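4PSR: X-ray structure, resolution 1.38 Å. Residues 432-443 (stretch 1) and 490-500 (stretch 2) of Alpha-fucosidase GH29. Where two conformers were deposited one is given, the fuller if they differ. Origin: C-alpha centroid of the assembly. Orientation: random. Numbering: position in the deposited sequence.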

# COMPACT_ATOMS: atom_id res chain seq x y z
N LYS A 432 25.62 -9.50 -4.28
CA LYS A 432 26.60 -9.23 -3.23
C LYS A 432 26.34 -9.98 -1.94
O LYS A 432 27.27 -10.41 -1.25
CB LYS A 432 26.69 -7.74 -2.95
CG LYS A 432 27.21 -6.94 -4.12
CD LYS A 432 27.26 -5.44 -3.79
CE LYS A 432 28.04 -4.64 -4.82
NZ LYS A 432 29.48 -5.03 -4.86
N ASN A 433 25.06 -10.12 -1.58
CA ASN A 433 24.72 -10.75 -0.33
C ASN A 433 24.82 -12.26 -0.31
O ASN A 433 24.50 -12.88 0.69
CB ASN A 433 23.35 -10.25 0.18
CG ASN A 433 23.43 -8.85 0.72
OD1 ASN A 433 23.99 -8.61 1.78
ND2 ASN A 433 22.91 -7.90 -0.04
N LEU A 434 25.30 -12.85 -1.41
CA LEU A 434 25.61 -14.27 -1.44
C LEU A 434 27.09 -14.51 -1.79
O LEU A 434 27.46 -15.65 -2.10
CB LEU A 434 24.69 -15.01 -2.42
CG LEU A 434 23.19 -15.04 -2.03
CD1 LEU A 434 22.40 -15.65 -3.17
CD2 LEU A 434 22.96 -15.79 -0.73
N GLY A 435 27.90 -13.46 -1.72
CA GLY A 435 29.35 -13.57 -1.92
C GLY A 435 30.04 -14.11 -0.67
O GLY A 435 29.40 -14.36 0.35
N SER A 436 31.36 -14.29 -0.74
CA SER A 436 32.09 -14.83 0.39
C SER A 436 32.21 -13.81 1.51
O SER A 436 32.25 -14.18 2.69
CB SER A 436 33.48 -15.34 -0.04
OG SER A 436 33.36 -16.47 -0.88
N ASN A 437 32.25 -12.53 1.16
CA ASN A 437 32.31 -11.48 2.18
C ASN A 437 31.06 -11.54 3.06
O ASN A 437 31.09 -11.20 4.24
CB ASN A 437 32.41 -10.07 1.57
CG ASN A 437 33.79 -9.77 1.03
OD1 ASN A 437 34.75 -10.48 1.31
ND2 ASN A 437 33.89 -8.68 0.26
N ALA A 438 29.97 -12.01 2.47
CA ALA A 438 28.72 -12.17 3.20
C ALA A 438 28.73 -13.40 4.10
O ALA A 438 27.73 -13.70 4.73
CB ALA A 438 27.56 -12.26 2.22
N LEU A 439 29.86 -14.11 4.15
CA LEU A 439 30.03 -15.28 5.01
C LEU A 439 28.98 -16.33 4.69
O LEU A 439 28.49 -17.03 5.57
CB LEU A 439 29.98 -14.90 6.50
CG LEU A 439 30.85 -13.73 6.96
CD1 LEU A 439 30.79 -13.52 8.48
CD2 LEU A 439 32.28 -13.96 6.53
N VAL A 440 28.65 -16.45 3.41
CA VAL A 440 27.64 -17.38 2.95
C VAL A 440 28.28 -18.65 2.36
O VAL A 440 29.15 -18.56 1.50
CB VAL A 440 26.74 -16.66 1.90
CG1 VAL A 440 26.08 -17.62 0.94
CG2 VAL A 440 25.69 -15.81 2.62
N ASP A 441 27.84 -19.81 2.84
CA ASP A 441 28.30 -21.10 2.31
C ASP A 441 27.29 -21.56 1.28
O ASP A 441 26.12 -21.77 1.60
CB ASP A 441 28.43 -22.14 3.43
CG ASP A 441 29.18 -23.40 3.00
OD1 ASP A 441 29.04 -23.85 1.83
OD2 ASP A 441 29.92 -23.94 3.84
N LEU A 442 27.74 -21.72 0.04
CA LEU A 442 26.86 -22.11 -1.05
C LEU A 442 26.86 -23.62 -1.36
O LEU A 442 26.36 -24.03 -2.41
CB LEU A 442 27.17 -21.32 -2.32
CG LEU A 442 26.84 -19.81 -2.28
CD1 LEU A 442 27.22 -19.20 -3.62
CD2 LEU A 442 25.36 -19.55 -2.00
N GLU A 443 27.37 -24.42 -0.43
CA GLU A 443 27.37 -25.87 -0.61
C GLU A 443 25.95 -26.37 -0.87
O GLU A 443 25.74 -27.29 -1.63
CB GLU A 443 27.94 -26.59 0.62
CG GLU A 443 27.09 -26.45 1.88
CD GLU A 443 27.73 -27.10 3.10
OE1 GLU A 443 28.64 -27.94 2.93
OE2 GLU A 443 27.31 -26.76 4.23
N THR A 490 17.43 -22.44 -5.65
CA THR A 490 16.91 -23.45 -4.74
C THR A 490 18.02 -24.01 -3.89
O THR A 490 19.09 -24.39 -4.40
CB THR A 490 16.22 -24.58 -5.51
OG1 THR A 490 15.16 -24.06 -6.33
CG2 THR A 490 15.66 -25.62 -4.54
N PHE A 491 17.78 -24.05 -2.59
CA PHE A 491 18.76 -24.50 -1.63
C PHE A 491 18.25 -25.77 -0.95
O PHE A 491 17.04 -25.97 -0.82
CB PHE A 491 19.00 -23.43 -0.57
CG PHE A 491 19.68 -22.20 -1.08
CD1 PHE A 491 21.05 -22.10 -1.06
CD2 PHE A 491 18.94 -21.13 -1.58
CE1 PHE A 491 21.69 -20.95 -1.52
CE2 PHE A 491 19.57 -19.98 -2.02
CZ PHE A 491 20.94 -19.89 -2.01
N ASP A 492 19.16 -26.68 -0.59
CA ASP A 492 18.75 -27.78 0.29
C ASP A 492 18.77 -27.28 1.70
O ASP A 492 19.75 -26.68 2.15
CB ASP A 492 19.69 -28.97 0.21
CG ASP A 492 19.31 -29.96 -0.93
OD1 ASP A 492 18.08 -30.15 -1.13
OD2 ASP A 492 20.20 -30.51 -1.57
N GLY A 493 17.67 -27.52 2.38
CA GLY A 493 17.54 -27.21 3.80
C GLY A 493 17.58 -25.76 4.27
O GLY A 493 17.86 -25.50 5.44
N GLY A 494 17.32 -24.81 3.38
CA GLY A 494 17.08 -23.44 3.79
C GLY A 494 18.06 -22.44 3.22
O GLY A 494 19.24 -22.75 3.01
N ILE A 495 17.58 -21.22 2.97
CA ILE A 495 18.45 -20.19 2.45
C ILE A 495 19.48 -19.77 3.50
O ILE A 495 19.13 -19.54 4.67
CB ILE A 495 17.61 -18.93 2.03
CG1 ILE A 495 16.56 -19.31 1.00
CG2 ILE A 495 18.51 -17.83 1.48
CD1 ILE A 495 15.37 -18.30 0.90
N PRO A 496 20.75 -19.63 3.11
CA PRO A 496 21.78 -19.17 4.04
C PRO A 496 21.51 -17.76 4.60
O PRO A 496 20.87 -16.94 3.91
CB PRO A 496 23.05 -19.13 3.18
CG PRO A 496 22.79 -20.01 2.06
CD PRO A 496 21.32 -19.99 1.80
N VAL A 497 21.98 -17.50 5.81
CA VAL A 497 21.82 -16.19 6.45
C VAL A 497 23.02 -15.30 6.13
O VAL A 497 24.14 -15.54 6.61
CB VAL A 497 21.65 -16.32 7.96
CG1 VAL A 497 21.45 -14.93 8.61
CG2 VAL A 497 20.46 -17.23 8.25
N PRO A 498 22.80 -14.28 5.31
CA PRO A 498 23.94 -13.44 4.95
C PRO A 498 24.41 -12.54 6.09
O PRO A 498 23.65 -12.15 7.00
CB PRO A 498 23.38 -12.60 3.80
CG PRO A 498 21.91 -12.48 4.13
CD PRO A 498 21.54 -13.79 4.71
N GLN A 499 25.70 -12.21 6.04
CA GLN A 499 26.26 -11.21 6.92
C GLN A 499 26.32 -9.86 6.18
O GLN A 499 27.05 -9.70 5.23
CB GLN A 499 27.68 -11.61 7.36
CG GLN A 499 28.23 -10.75 8.46
CD GLN A 499 27.49 -10.94 9.78
OE1 GLN A 499 26.98 -12.02 10.07
NE2 GLN A 499 27.42 -9.88 10.56
N PRO A 500 25.52 -8.87 6.62
CA PRO A 500 25.58 -7.57 5.95
C PRO A 500 26.96 -6.93 6.05
O PRO A 500 27.66 -7.17 7.05
CB PRO A 500 24.56 -6.72 6.73
CG PRO A 500 23.62 -7.73 7.30
CD PRO A 500 24.49 -8.90 7.67
O HOH W 1 26.66 -8.93 2.60
O HOH W 2 29.72 -9.07 5.33
O HOH W 3 26.01 -17.21 6.77

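At the apolar centre of the contact, V440 packs against two prolines of the facing stretch, P496 and P498. With chi1 at 155° (t), V440 CG2 touches both, 4.3 Å from P496 CB and 4.1 Å from P498 CB, and it lies 3.8 Å from P498 CA; V440 CG1 adds a contact with P496 CB at 4.1 Å. The prolines offer compact, rigid hydrocarbon surfaces. A438 adds its methyl group, A438 CB to P498 CB being 4.5 Å; this small group fits beside P498 where the backbones run near each other, A438 CA and Q499 CA, 4.6 Å apart, being the closest CA pair across the stretches. P496 points its CA-to-CB bond toward stretch 1, and its ring also meets backbone, P496 CG lying 3.8 Å from D441 O. V497, between the prolines, points away.

Further along, L442 (m, t) starts sideways but brings its end nearer, so that L442 CD2 comes 4.0 Å from F491 CE1. The methyl group sits at the edge of the buried phenyl ring, near its plane. On another flank L439 points toward stretch 2 and lays CD1 3.8 Å from Q499 CG, using the aliphatic part of the glutamine. The end of Q499 leads away, and its amide OE1 and NE2 are hydrogen-bonded elsewhere in the structure, so this polar side chain can be buried. In all, the two stretches bury 464 Å², both sides summed.

One direct hydrogen bond crosses the contact: Q499 N donates to A438 O at 2.8 Å, with an N-H...O angle of 159°. The acceptor belongs to a type I beta turn from S436 to L439, in which L439 N donates to S436 O at 2.8 Å. Proline has no amide hydrogen, so neither P498 nor P500, the neighbours of Q499, could donate in this way.

Waters extend the polar edge by joining carbonyl groups that cannot bond to each other. Water 1 donates to N433 OD1 and to Q499 O, both at 2.8 Å, giving the asparagine side chain a link across the gap; its ND2 is satisfied elsewhere. Water 2 lies 2.8 Å from N437 O and 2.7 Å from Q499 O, and water 3 donates to L439 O at 2.8 Å and V497 O at 2.5 Å. The backbone of N433 pays a cost: N433 O packs 3.3 Å from P498 CB and is buried with no polar partner. Within stretch 1, D441 OD1 accepts a hydrogen bond from E443 N at 2.9 Å, bracing the chain locally.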